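Local coordinates for protein BAT-2 beta-lactamase (Bacillus atrophaeus, PDB 6W5G) that hydrolyses beta-lactam antibiotics as a class D (serine) beta-lactamase and so probably contributes to antibiotic resistance in its Gram-positive host, at residues 189-192 against 193-196; 174-177 against 178-182; 36-39 against 40-43; 217-220 against 221-224. All coordinates share one frame; numbering follows the deposited sequence.

Contact 1 (189-192 against 193-196)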
ATOM      1  N   PHE A 189       9.490  -0.559  14.279  1.00 13.19           N
ATOM      2  CA  PHE A 189      10.415  -1.367  13.497  1.00 12.18           C
ATOM      3  C   PHE A 189      11.787  -0.704  13.498  1.00 12.66           C
ATOM      4  O   PHE A 189      11.911   0.504  13.720  1.00 13.64           O
ATOM      5  CB  PHE A 189       9.931  -1.506  12.045  1.00 11.84           C
ATOM      6  CG  PHE A 189       8.614  -2.220  11.914  1.00 11.86           C
ATOM      7  CD1 PHE A 189       8.533  -3.592  12.098  1.00 11.44           C
ATOM      8  CD2 PHE A 189       7.456  -1.517  11.602  1.00 12.77           C
ATOM      9  CE1 PHE A 189       7.321  -4.256  11.976  1.00 11.91           C
ATOM     10  CE2 PHE A 189       6.242  -2.167  11.484  1.00 12.12           C
ATOM     11  CZ  PHE A 189       6.172  -3.546  11.682  1.00 12.28           C
ATOM     12  N   ASP A 190      12.821  -1.509  13.240  1.00 11.69           N
ATOM     13  CA  ASP A 190      14.152  -0.955  13.022  1.00 12.81           C
ATOM     14  C   ASP A 190      14.098   0.040  11.869  1.00 11.91           C
ATOM     15  O   ASP A 190      13.446  -0.202  10.848  1.00 12.07           O
ATOM     16  CB  ASP A 190      15.149  -2.063  12.656  1.00 15.03           C
ATOM     17  CG  ASP A 190      15.370  -3.074  13.771  1.00 18.25           C
ATOM     18  OD1 ASP A 190      15.089  -2.767  14.941  1.00 20.33           O
ATOM     19  OD2 ASP A 190      15.872  -4.185  13.462  1.00 18.50           O
ATOM     20  N   LYS A 191      14.781   1.171  12.036  1.00 12.19           N
ATOM     21  CA  LYS A 191      14.785   2.178  10.976  1.00 12.04           C
ATOM     22  C   LYS A 191      15.294   1.652   9.638  1.00 12.27           C
ATOM     23  O   LYS A 191      14.667   1.963   8.608  1.00 12.15           O
ATOM     24  CB  LYS A 191      15.536   3.440  11.423  1.00 13.10           C
ATOM     25  CG  LYS A 191      14.801   4.237  12.504  1.00 15.00           C
ATOM     26  CD  LYS A 191      15.653   5.387  13.050  1.00 16.76           C
ATOM     27  CE  LYS A 191      15.746   6.548  12.061  1.00 17.32           C
ATOM     28  NZ  LYS A 191      14.423   7.195  11.765  1.00 17.53           N
ATOM     29  N   PRO A 192      16.389   0.882   9.564  1.00 12.63           N
ATOM     30  CA  PRO A 192      16.799   0.361   8.249  1.00 12.61           C
ATOM     31  C   PRO A 192      15.755  -0.519   7.592  1.00 11.44           C
ATOM     32  O   PRO A 192      15.665  -0.539   6.359  1.00 11.88           O
ATOM     33  CB  PRO A 192      18.114  -0.385   8.536  1.00 14.84           C
ATOM     34  CG  PRO A 192      18.195  -0.494  10.026  1.00 17.69           C
ATOM     35  CD  PRO A 192      17.412   0.630  10.598  1.00 14.82           C
ATOM     36  N   ILE A 193      14.943  -1.231   8.376  1.00 10.64           N
ATOM     37  CA  ILE A 193      13.871  -2.031   7.789  1.00 11.19           C
ATOM     38  C   ILE A 193      12.823  -1.132   7.145  1.00 10.49           C
ATOM     39  O   ILE A 193      12.335  -1.407   6.039  1.00 10.66           O
ATOM     40  CB  ILE A 193      13.272  -2.972   8.846  1.00 11.20           C
ATOM     41  CG1 ILE A 193      14.261  -4.095   9.155  1.00 11.73           C
ATOM     42  CG2 ILE A 193      11.934  -3.541   8.373  1.00 11.19           C
ATOM     43  CD1 ILE A 193      13.818  -5.004  10.275  1.00 12.63           C
ATOM     44  N   MET A 194      12.469  -0.037   7.813  1.00  9.69           N
ATOM     45  CA  MET A 194      11.520   0.899   7.222  1.00 10.11           C
ATOM     46  C   MET A 194      12.092   1.560   5.974  1.00 10.53           C
ATOM     47  O   MET A 194      11.374   1.745   4.987  1.00 11.09           O
ATOM     48  CB  MET A 194      11.086   1.930   8.258  1.00 10.10           C
ATOM     49  CG  MET A 194      10.188   1.304   9.310  1.00 10.82           C
ATOM     50  SD  MET A 194       9.544   2.429  10.562  1.00 11.90           S
ATOM     51  CE  MET A 194      10.996   2.748  11.565  1.00 12.77           C
ATOM     52  N   LYS A 195      13.385   1.910   5.989  1.00 10.28           N
ATOM     53  CA  LYS A 195      14.007   2.444   4.781  1.00 10.60           C
ATOM     54  C   LYS A 195      13.939   1.435   3.636  1.00 10.09           C
ATOM     55  O   LYS A 195      13.634   1.803   2.496  1.00 10.61           O
ATOM     56  CB  LYS A 195      15.457   2.852   5.052  1.00 12.52           C
ATOM     57  CG  LYS A 195      15.635   4.033   6.009  1.00 14.26           C
ATOM     58  CD  LYS A 195      15.050   5.333   5.450  1.00 15.15           C
ATOM     59  CE  LYS A 195      15.619   6.579   6.147  1.00 15.63           C
ATOM     60  NZ  LYS A 195      15.317   6.633   7.615  1.00 16.06           N
ATOM     61  N   THR A 196      14.214   0.155   3.923  1.00  9.73           N
ATOM     62  CA  THR A 196      14.199  -0.875   2.885  1.00 10.46           C
ATOM     63  C   THR A 196      12.810  -1.029   2.277  1.00  9.25           C
ATOM     64  O   THR A 196      12.659  -1.093   1.049  1.00  9.76           O
ATOM     65  CB  THR A 196      14.670  -2.206   3.474  1.00 10.99           C
ATOM     66  OG1 THR A 196      16.041  -2.092   3.868  1.00 12.95           O
ATOM     67  CG2 THR A 196      14.529  -3.341   2.451  1.00 12.06           C
TER
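The first turn of helix 191-200 opens here, with D190 in the N-cap position, and the pairs that meet across it are D190 with I193 and M194, and F189 with M194. The D190 side chain forms no capping bond; its backbone carbonyl does the work, D190 O accepting from M194 N at 3.2 Å and more weakly from I193 N. The next i to i+4 bond is K195 N to K191 O at 2.9 Å, an N-H...O angle of 165°. M194 runs back over the helix start: its CG lies 3.9 Å from F189 CB, and a bend at the last torsion (chi3 -73°) folds the methyl back until M194 CE is 3.2 Å from F189 O. The I193 side chain crosses that of D190 at a slant, I193 CD1 3.9 Å from D190 OD2. K191 NZ and K195 NZ come within 4.3 Å of each other as both converge on the E185 carboxylate, in salt bridges to OE1 and OE2 respectively, which probably offsets their like charge. On the inner side, F189 stacks its ring on W144 and rests on L84 and Q88 of helix 81-88, while I193 packs on L87 and Q88 of that same helix.

Contact 2 (174-177 against 178-182)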
ATOM      1  N   GLU A 174      -7.410   4.941   7.871  1.00 11.07           N
ATOM      2  CA  GLU A 174      -6.461   4.154   8.652  1.00 11.28           C
ATOM      3  C   GLU A 174      -5.240   3.761   7.821  1.00  9.94           C
ATOM      4  O   GLU A 174      -4.118   3.722   8.345  1.00 10.96           O
ATOM      5  CB  GLU A 174      -7.158   2.919   9.225  1.00 11.24           C
ATOM      6  CG  GLU A 174      -8.130   3.244  10.343  1.00 12.75           C
ATOM      7  CD  GLU A 174      -8.983   2.060  10.786  1.00 15.56           C
ATOM      8  OE1 GLU A 174      -9.323   1.182   9.966  1.00 13.23           O
ATOM      9  OE2 GLU A 174      -9.340   2.017  11.980  1.00 21.48           O
ATOM     10  N   GLU A 175      -5.433   3.455   6.529  1.00  9.75           N
ATOM     11  CA  GLU A 175      -4.288   3.215   5.651  1.00  9.74           C
ATOM     12  C   GLU A 175      -3.420   4.463   5.534  1.00 10.15           C
ATOM     13  O   GLU A 175      -2.185   4.375   5.565  1.00 10.36           O
ATOM     14  CB  GLU A 175      -4.754   2.749   4.267  1.00 11.20           C
ATOM     15  CG  GLU A 175      -5.297   1.314   4.244  1.00 11.70           C
ATOM     16  CD  GLU A 175      -4.443   0.342   3.435  1.00 11.48           C
ATOM     17  OE1 GLU A 175      -3.236   0.618   3.214  1.00 13.20           O
ATOM     18  OE2 GLU A 175      -4.991  -0.725   3.047  1.00 11.88           O
ATOM     19  N   LYS A 176      -4.049   5.639   5.425  1.00  9.63           N
ATOM     20  CA  LYS A 176      -3.278   6.878   5.364  1.00 10.49           C
ATOM     21  C   LYS A 176      -2.451   7.054   6.625  1.00 10.97           C
ATOM     22  O   LYS A 176      -1.271   7.421   6.555  1.00 11.39           O
ATOM     23  CB  LYS A 176      -4.214   8.073   5.160  1.00 12.27           C
ATOM     24  CG  LYS A 176      -3.512   9.432   5.112  1.00 14.00           C
ATOM     25  CD  LYS A 176      -3.463  10.108   6.485  1.00 15.65           C
ATOM     26  CE  LYS A 176      -4.840  10.446   7.000  1.00 18.54           C
ATOM     27  NZ  LYS A 176      -4.773  11.118   8.340  1.00 21.80           N
ATOM     28  N   ASP A 177      -3.057   6.798   7.792  1.00 10.92           N
ATOM     29  CA  ASP A 177      -2.323   6.921   9.047  1.00 12.36           C
ATOM     30  C   ASP A 177      -1.158   5.946   9.100  1.00 11.00           C
ATOM     31  O   ASP A 177      -0.061   6.306   9.539  1.00 11.39           O
ATOM     32  CB  ASP A 177      -3.253   6.684  10.239  1.00 14.41           C
ATOM     33  CG  ASP A 177      -4.235   7.817  10.447  1.00 19.86           C
ATOM     34  OD1 ASP A 177      -3.972   8.946   9.976  1.00 21.57           O
ATOM     35  OD2 ASP A 177      -5.267   7.575  11.099  1.00 23.69           O
ATOM     36  N   PHE A 178      -1.376   4.702   8.658  1.00 10.44           N
ATOM     37  CA  PHE A 178      -0.288   3.731   8.660  1.00 10.42           C
ATOM     38  C   PHE A 178       0.851   4.177   7.743  1.00 10.19           C
ATOM     39  O   PHE A 178       2.025   4.140   8.131  1.00 10.73           O
ATOM     40  CB  PHE A 178      -0.801   2.349   8.256  1.00  9.80           C
ATOM     41  CG  PHE A 178       0.298   1.392   7.922  1.00 10.69           C
ATOM     42  CD1 PHE A 178       1.093   0.842   8.927  1.00 11.18           C
ATOM     43  CD2 PHE A 178       0.579   1.083   6.601  1.00 11.57           C
ATOM     44  CE1 PHE A 178       2.142  -0.011   8.608  1.00 12.02           C
ATOM     45  CE2 PHE A 178       1.616   0.233   6.277  1.00 12.95           C
ATOM     46  CZ  PHE A 178       2.397  -0.319   7.277  1.00 13.80           C
ATOM     47  N   ILE A 179       0.524   4.608   6.520  1.00 10.92           N
ATOM     48  CA  ILE A 179       1.568   5.049   5.597  1.00 11.03           C
ATOM     49  C   ILE A 179       2.270   6.286   6.134  1.00  9.99           C
ATOM     50  O   ILE A 179       3.492   6.429   5.998  1.00 10.48           O
ATOM     51  CB  ILE A 179       1.004   5.264   4.178  1.00 10.37           C
ATOM     52  CG1 ILE A 179       0.484   3.943   3.601  1.00 12.14           C
ATOM     53  CG2 ILE A 179       2.074   5.880   3.257  1.00 11.79           C
ATOM     54  CD1 ILE A 179       1.544   2.888   3.431  1.00 13.03           C
ATOM     55  N   GLU A 180       1.521   7.194   6.769  1.00 10.86           N
ATOM     56  CA  GLU A 180       2.156   8.370   7.355  1.00 10.66           C
ATOM     57  C   GLU A 180       3.122   7.977   8.470  1.00 11.06           C
ATOM     58  O   GLU A 180       4.209   8.560   8.598  1.00 11.25           O
ATOM     59  CB  GLU A 180       1.099   9.348   7.875  1.00 11.44           C
ATOM     60  CG  GLU A 180       1.722  10.615   8.457  1.00 14.31           C
ATOM     61  CD  GLU A 180       0.693  11.636   8.890  1.00 19.01           C
ATOM     62  OE1 GLU A 180      -0.515  11.355   8.767  1.00 21.50           O
ATOM     63  OE2 GLU A 180       1.098  12.717   9.371  1.00 21.56           O
ATOM     64  N   HIS A 181       2.743   6.984   9.280  1.00 10.95           N
ATOM     65  CA  HIS A 181       3.635   6.500  10.328  1.00 11.88           C
ATOM     66  C   HIS A 181       4.877   5.847   9.741  1.00 10.96           C
ATOM     67  O   HIS A 181       5.976   5.996  10.285  1.00 12.00           O
ATOM     68  CB  HIS A 181       2.890   5.535  11.250  1.00 13.71           C
ATOM     69  CG  HIS A 181       1.799   6.188  12.039  1.00 19.37           C
ATOM     70  ND1 HIS A 181       0.702   5.498  12.504  1.00 22.88           N
ATOM     71  CD2 HIS A 181       1.623   7.474  12.419  1.00 22.86           C
ATOM     72  CE1 HIS A 181      -0.091   6.326  13.162  1.00 24.01           C
ATOM     73  NE2 HIS A 181       0.447   7.532  13.127  1.00 23.92           N
ATOM     74  N   LEU A 182       4.722   5.119   8.633  1.00 10.34           N
ATOM     75  CA  LEU A 182       5.883   4.541   7.967  1.00 10.83           C
ATOM     76  C   LEU A 182       6.786   5.628   7.401  1.00 10.50           C
ATOM     77  O   LEU A 182       8.017   5.564   7.546  1.00 10.13           O
ATOM     78  CB  LEU A 182       5.420   3.595   6.864  1.00 10.29           C
ATOM     79  CG  LEU A 182       6.532   3.006   5.996  1.00  9.35           C
ATOM     80  CD1 LEU A 182       7.572   2.280   6.843  1.00 10.38           C
ATOM     81  CD2 LEU A 182       5.953   2.089   4.915  1.00 10.53           C
TER
HETATM   82  O   HOH W   1      -2.753  12.828   8.454  1.00 29.08           O
HETATM   83  O   HOH W   2      -1.669   9.851  10.917  1.00 39.06           O
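K176 turns its CG anti to the backbone N (chi1 179°) and then bends at chi2 and chi3, while E180, also with CG anti to N, stays extended to its carboxylate; the two side chains therefore run side by side, pointing the same way, one turn apart on helix 172-184. Their charged ends stop short of a salt bridge, K176 NZ lying 4.3 Å from E180 OE1. A water fills in, accepting from K176 NZ and donating to E180 OE1. The lysine's direct partner is its neighbour: K176 NZ forms a salt bridge with D177 OD1 at 2.8 Å, on the syn side of the carboxylate and 26° out of its plane. A second water donates to both D177 OD1 and E180 OE1, which sit 4.4 Å apart, and so probably eases the meeting of two negative groups. The other oxygen, E180 OE2, is taken by K184 in a salt bridge. On the next flank the H181 ring lies across the end of a peptide: D177 O stands 3.1 Å above the ring plane, offset toward the rim, while the same oxygen accepts H181 N at 2.9 Å. Regular i to i+4 bonds run along the helix here, the straightest being I179 N to E175 O at 170°. This helix packs on the central sheet through I179, against V228, F230 and I239 of strands 225-233 and 236-244, and on helix 81-88 through F178 and L182, which both touch L84; F178 also meets Y150 edge-to-face.

Contact 3 (36-39 against 40-43)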
ATOM      1  N   LYS A  36      -7.596  23.388  -0.824  1.00 23.75           N
ATOM      2  CA  LYS A  36      -8.316  23.876  -1.994  1.00 23.62           C
ATOM      3  C   LYS A  36      -8.326  22.871  -3.141  1.00 20.80           C
ATOM      4  O   LYS A  36      -8.670  23.238  -4.270  1.00 21.57           O
ATOM      5  CB  LYS A  36      -7.759  25.223  -2.463  1.00 26.03           C
ATOM      6  CG  LYS A  36      -7.574  26.263  -1.372  1.00 30.36           C
ATOM      7  CD  LYS A  36      -7.567  27.659  -1.982  1.00 34.12           C
ATOM      8  CE  LYS A  36      -8.293  28.673  -1.097  1.00 36.59           C
ATOM      9  NZ  LYS A  36      -7.489  29.031   0.105  1.00 38.11           N
ATOM     10  N   LEU A  37      -7.959  21.618  -2.881  1.00 18.10           N
ATOM     11  CA  LEU A  37      -7.990  20.608  -3.928  1.00 17.93           C
ATOM     12  C   LEU A  37      -9.410  20.370  -4.421  1.00 17.38           C
ATOM     13  O   LEU A  37     -10.388  20.533  -3.685  1.00 17.68           O
ATOM     14  CB  LEU A  37      -7.436  19.281  -3.408  1.00 19.13           C
ATOM     15  CG  LEU A  37      -6.067  18.859  -3.937  1.00 21.64           C
ATOM     16  CD1 LEU A  37      -4.986  19.864  -3.570  1.00 23.69           C
ATOM     17  CD2 LEU A  37      -5.734  17.452  -3.445  1.00 22.42           C
ATOM     18  N   ASN A  38      -9.516  19.989  -5.691  1.00 18.50           N
ATOM     19  CA  ASN A  38     -10.747  19.417  -6.211  1.00 18.82           C
ATOM     20  C   ASN A  38     -10.388  18.300  -7.171  1.00 17.50           C
ATOM     21  O   ASN A  38      -9.603  18.498  -8.105  1.00 19.23           O
ATOM     22  CB  ASN A  38     -11.641  20.442  -6.905  1.00 22.35           C
ATOM     23  CG  ASN A  38     -13.030  19.886  -7.174  1.00 25.76           C
ATOM     24  OD1 ASN A  38     -13.213  19.078  -8.081  1.00 25.07           O
ATOM     25  ND2 ASN A  38     -14.013  20.304  -6.375  1.00 28.63           N
ATOM     26  N   VAL A  39     -10.954  17.127  -6.925  1.00 14.62           N
ATOM     27  CA  VAL A  39     -10.650  15.938  -7.703  1.00 14.72           C
ATOM     28  C   VAL A  39     -11.910  15.337  -8.319  1.00 15.39           C
ATOM     29  O   VAL A  39     -11.891  14.200  -8.770  1.00 15.91           O
ATOM     30  CB  VAL A  39      -9.858  14.908  -6.873  1.00 14.76           C
ATOM     31  CG1 VAL A  39      -8.567  15.528  -6.327  1.00 14.46           C
ATOM     32  CG2 VAL A  39     -10.721  14.365  -5.731  1.00 14.21           C
ATOM     33  N   ASP A  40     -13.003  16.112  -8.345  1.00 16.61           N
ATOM     34  CA  ASP A  40     -14.293  15.610  -8.814  1.00 17.86           C
ATOM     35  C   ASP A  40     -14.184  14.981 -10.193  1.00 17.94           C
ATOM     36  O   ASP A  40     -14.809  13.948 -10.467  1.00 18.63           O
ATOM     37  CB  ASP A  40     -15.307  16.757  -8.879  1.00 19.66           C
ATOM     38  CG  ASP A  40     -15.758  17.235  -7.509  1.00 22.62           C
ATOM     39  OD1 ASP A  40     -15.396  16.616  -6.491  1.00 22.80           O
ATOM     40  OD2 ASP A  40     -16.494  18.245  -7.461  1.00 24.99           O
ATOM     41  N   GLU A  41     -13.410  15.604 -11.087  1.00 17.11           N
ATOM     42  CA  GLU A  41     -13.329  15.116 -12.458  1.00 17.20           C
ATOM     43  C   GLU A  41     -12.779  13.700 -12.545  1.00 17.18           C
ATOM     44  O   GLU A  41     -13.083  12.989 -13.508  1.00 20.21           O
ATOM     45  CB  GLU A  41     -12.518  16.078 -13.337  1.00 18.04           C
ATOM     46  CG  GLU A  41     -11.020  16.177 -13.015  1.00 18.50           C
ATOM     47  CD  GLU A  41     -10.690  17.285 -12.015  1.00 19.50           C
ATOM     48  OE1 GLU A  41     -11.422  17.431 -11.010  1.00 20.39           O
ATOM     49  OE2 GLU A  41      -9.699  18.015 -12.239  1.00 19.24           O
ATOM     50  N   PHE A  42     -11.997  13.261 -11.564  1.00 15.04           N
ATOM     51  CA  PHE A  42     -11.391  11.940 -11.653  1.00 15.41           C
ATOM     52  C   PHE A  42     -12.258  10.841 -11.065  1.00 16.58           C
ATOM     53  O   PHE A  42     -11.920   9.661 -11.211  1.00 18.94           O
ATOM     54  CB  PHE A  42      -9.994  11.952 -11.030  1.00 15.17           C
ATOM     55  CG  PHE A  42      -9.086  12.956 -11.664  1.00 16.39           C
ATOM     56  CD1 PHE A  42      -8.669  12.789 -12.979  1.00 18.65           C
ATOM     57  CD2 PHE A  42      -8.674  14.085 -10.970  1.00 17.69           C
ATOM     58  CE1 PHE A  42      -7.842  13.713 -13.581  1.00 19.55           C
ATOM     59  CE2 PHE A  42      -7.844  15.009 -11.567  1.00 18.36           C
ATOM     60  CZ  PHE A  42      -7.427  14.825 -12.874  1.00 18.79           C
ATOM     61  N   PHE A  43     -13.376  11.195 -10.435  1.00 16.86           N
ATOM     62  CA  PHE A  43     -14.272  10.215  -9.835  1.00 18.46           C
ATOM     63  C   PHE A  43     -15.647  10.199 -10.491  1.00 21.39           C
ATOM     64  O   PHE A  43     -16.591   9.645  -9.924  1.00 21.58           O
ATOM     65  CB  PHE A  43     -14.367  10.420  -8.323  1.00 17.13           C
ATOM     66  CG  PHE A  43     -13.113  10.046  -7.584  1.00 15.58           C
ATOM     67  CD1 PHE A  43     -12.916   8.740  -7.147  1.00 14.88           C
ATOM     68  CD2 PHE A  43     -12.129  10.989  -7.330  1.00 14.85           C
ATOM     69  CE1 PHE A  43     -11.758   8.382  -6.459  1.00 13.80           C
ATOM     70  CE2 PHE A  43     -10.974  10.643  -6.643  1.00 14.14           C
ATOM     71  CZ  PHE A  43     -10.786   9.334  -6.207  1.00 14.02           C
TER
HETATM   72  O   HOH W   3     -12.246  19.889 -10.463  1.00 40.44           O
HETATM   73  O   HOH W   4     -13.033  17.083  -4.968  1.00 18.38           O
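From V39 the chain tightens into a short 3-10 turn at 40-42, closed by F42 N bonding to V39 O at 2.9 Å and by F43 N to D40 O. Just before it, N38 makes an Asx turn: with CG anti to the backbone N (chi1 -168°), its OD1 accepts D40 N at 3.0 Å, from 45° out of the amide plane. The other end of the same amide, N38 ND2, makes a weak bond to D40 OD2 at 3.4 Å, the amide and carboxylate planes standing 75° apart. D40 is thus met at its backbone and at its side chain by one asparagine. Two waters stitch the polar side further: one donates to N38 OD1 and E41 OE1, the other accepts from V39 N and donates to D40 OD1. E41 bends back at chi2 to reach its water, and places its CG 3.6 Å above the F42 ring plane, over the centre. The apolar side is made by V39, F42 and F43: V39 and F43 lie side by side with V39 CG2 3.8 Å from F43 CE2, V39 CB is 4.3 Å from F42 CD2, and V39 O sits at the edge of the F43 ring, in its plane. K261 NZ, on helix 248-261, forms a salt bridge with E41 OE2 and donates to N38 O. V39 also packs on F50 and F61 of strands 48-54 and 59-63, V39 and F42 both touch I258 of the same helix, and F43 stacks on Y63, so this segment is fitted between the edge of the central sheet and helix 248-261.

Contact 4 (217-220 against 221-224)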
ATOM      1  N   THR A 217      -5.945  -4.978  -5.388  1.00  9.74           N
ATOM      2  CA  THR A 217      -7.156  -5.251  -6.156  1.00 10.37           C
ATOM      3  C   THR A 217      -7.846  -6.478  -5.581  1.00 10.96           C
ATOM      4  O   THR A 217      -7.188  -7.452  -5.206  1.00 11.75           O
ATOM      5  CB  THR A 217      -6.831  -5.565  -7.633  1.00 11.60           C
ATOM      6  OG1 THR A 217      -6.119  -4.477  -8.226  1.00 12.60           O
ATOM      7  CG2 THR A 217      -8.106  -5.775  -8.439  1.00 13.21           C
ATOM      8  N   ARG A 218      -9.173  -6.447  -5.544  1.00 10.27           N
ATOM      9  CA  ARG A 218      -9.939  -7.676  -5.340  1.00 10.65           C
ATOM     10  C   ARG A 218     -10.074  -8.360  -6.699  1.00 11.12           C
ATOM     11  O   ARG A 218     -10.798  -7.875  -7.574  1.00 11.75           O
ATOM     12  CB  ARG A 218     -11.299  -7.349  -4.728  1.00 11.91           C
ATOM     13  CG  ARG A 218     -12.124  -8.581  -4.403  1.00 11.56           C
ATOM     14  CD  ARG A 218     -13.349  -8.245  -3.562  1.00 12.69           C
ATOM     15  NE  ARG A 218     -14.264  -7.371  -4.286  1.00 13.18           N
ATOM     16  CZ  ARG A 218     -14.957  -6.374  -3.743  1.00 12.59           C
ATOM     17  NH1 ARG A 218     -14.853  -6.104  -2.441  1.00 12.45           N
ATOM     18  NH2 ARG A 218     -15.760  -5.645  -4.511  1.00 13.06           N
ATOM     19  N   LEU A 219      -9.362  -9.475  -6.892  1.00 10.87           N
ATOM     20  CA  LEU A 219      -9.188 -10.073  -8.213  1.00 12.75           C
ATOM     21  C   LEU A 219     -10.369 -10.929  -8.658  1.00 14.77           C
ATOM     22  O   LEU A 219     -10.346 -11.445  -9.780  1.00 16.33           O
ATOM     23  CB  LEU A 219      -7.895 -10.888  -8.259  1.00 14.05           C
ATOM     24  CG  LEU A 219      -6.620 -10.055  -8.074  1.00 15.85           C
ATOM     25  CD1 LEU A 219      -5.413 -10.960  -7.831  1.00 17.11           C
ATOM     26  CD2 LEU A 219      -6.370  -9.144  -9.280  1.00 16.35           C
ATOM     27  N   THR A 220     -11.378 -11.109  -7.807  1.00 14.10           N
ATOM     28  CA  THR A 220     -12.605 -11.766  -8.236  1.00 14.82           C
ATOM     29  C   THR A 220     -13.385 -10.871  -9.192  1.00 17.48           C
ATOM     30  O   THR A 220     -13.566 -11.205 -10.367  1.00 20.11           O
ATOM     31  CB  THR A 220     -13.453 -12.141  -7.017  1.00 14.84           C
ATOM     32  OG1 THR A 220     -13.652 -10.977  -6.201  1.00 14.24           O
ATOM     33  CG2 THR A 220     -12.761 -13.229  -6.197  1.00 15.87           C
ATOM     34  N   ASP A 221     -13.835  -9.711  -8.713  1.00 15.31           N
ATOM     35  CA  ASP A 221     -14.667  -8.829  -9.520  1.00 14.69           C
ATOM     36  C   ASP A 221     -13.946  -7.582 -10.012  1.00 12.64           C
ATOM     37  O   ASP A 221     -14.544  -6.803 -10.764  1.00 13.56           O
ATOM     38  CB  ASP A 221     -15.947  -8.434  -8.770  1.00 15.28           C
ATOM     39  CG  ASP A 221     -15.667  -7.682  -7.474  1.00 15.56           C
ATOM     40  OD1 ASP A 221     -14.484  -7.495  -7.112  1.00 14.31           O
ATOM     41  OD2 ASP A 221     -16.647  -7.259  -6.818  1.00 18.61           O
ATOM     42  N   TYR A 222     -12.691  -7.366  -9.613  1.00 11.44           N
ATOM     43  CA  TYR A 222     -11.991  -6.109  -9.900  1.00 11.85           C
ATOM     44  C   TYR A 222     -12.820  -4.897  -9.469  1.00 13.15           C
ATOM     45  O   TYR A 222     -12.771  -3.828 -10.087  1.00 14.16           O
ATOM     46  CB  TYR A 222     -11.579  -6.020 -11.374  1.00 14.37           C
ATOM     47  CG  TYR A 222     -10.466  -6.965 -11.756  1.00 15.72           C
ATOM     48  CD1 TYR A 222     -10.684  -8.331 -11.864  1.00 17.96           C
ATOM     49  CD2 TYR A 222      -9.191  -6.484 -12.014  1.00 18.31           C
ATOM     50  CE1 TYR A 222      -9.656  -9.196 -12.218  1.00 19.72           C
ATOM     51  CE2 TYR A 222      -8.164  -7.332 -12.369  1.00 19.64           C
ATOM     52  CZ  TYR A 222      -8.400  -8.686 -12.468  1.00 20.09           C
ATOM     53  OH  TYR A 222      -7.366  -9.527 -12.812  1.00 21.17           O
ATOM     54  N   GLY A 223     -13.583  -5.054  -8.389  1.00 11.92           N
ATOM     55  CA  GLY A 223     -14.512  -4.038  -7.934  1.00 11.79           C
ATOM     56  C   GLY A 223     -14.067  -3.333  -6.676  1.00 11.19           C
ATOM     57  O   GLY A 223     -14.857  -2.579  -6.091  1.00 12.58           O
ATOM     58  N   LEU A 224     -12.839  -3.567  -6.229  1.00  9.97           N
ATOM     59  CA  LEU A 224     -12.234  -2.889  -5.094  1.00  9.77           C
ATOM     60  C   LEU A 224     -10.774  -2.680  -5.458  1.00  9.95           C
ATOM     61  O   LEU A 224     -10.084  -3.632  -5.850  1.00 11.50           O
ATOM     62  CB  LEU A 224     -12.337  -3.731  -3.815  1.00 10.21           C
ATOM     63  CG  LEU A 224     -11.420  -3.324  -2.656  1.00 11.17           C
ATOM     64  CD1 LEU A 224     -11.750  -1.926  -2.151  1.00 12.09           C
ATOM     65  CD2 LEU A 224     -11.519  -4.349  -1.540  1.00 12.07           C
TER
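The R218 guanidinium is a flat group with L224 over one face, its CB 3.7 Å above the plane and over the centre, and with D221 CG and OD1 at its edge, near the plane. R218 grips that carboxylate side-on in a salt bridge: NE gives a straight bond to D221 OD1 at 2.8 Å (169°), and NH2 reaches D221 OD2 at 3.0 Å on its syn lone pair. The two planes are 49° apart, so the pair is bidentate but not coplanar. D221 OD1 also accepts G223 N at 2.9 Å, which arrives on the opposite face of the carboxylate from R218 NE and makes an Asx turn. The second flat group, the Y222 ring, has L219 CA over one face and T220 O at its edge; L219 CD2 lies 3.8 Å from Y222 CZ, and T217 CG2 touches the ring obliquely. R218 N bonds to L224 O at 3.0 Å across the base of the loop between strands 209-217 and 225-233, and Y222 N bonds weakly to R218 O. Chemically, D221 ties the arginine on one arm to the backbone N of G223 on the other, which is consistent with an ordered loop and probably an ionised carboxylate.

Along the chain the order is contact 3, contact 2, contact 1, contact 4, all within the penicillin-binding, transpeptidase-like domain. Contacts 1 and 2 lie on consecutive helices, 191-200 and 172-184, with centres 15 Å apart; they touch where M194 CG meets L182 CD1 at 3.7 Å. Contact 3 precedes strand 48-54 and packs on the six-stranded antiparallel sheet, while contact 4 is the loop between its strands 209-217 and 225-233; their centres are about 24 Å apart. Contacts 1 and 3, centres about 34 Å apart, sit on opposite sides of the chain's centre, as do contacts 1 and 4. The whole follows the plan of serine beta-lactamases, helices packed against an antiparallel sheet.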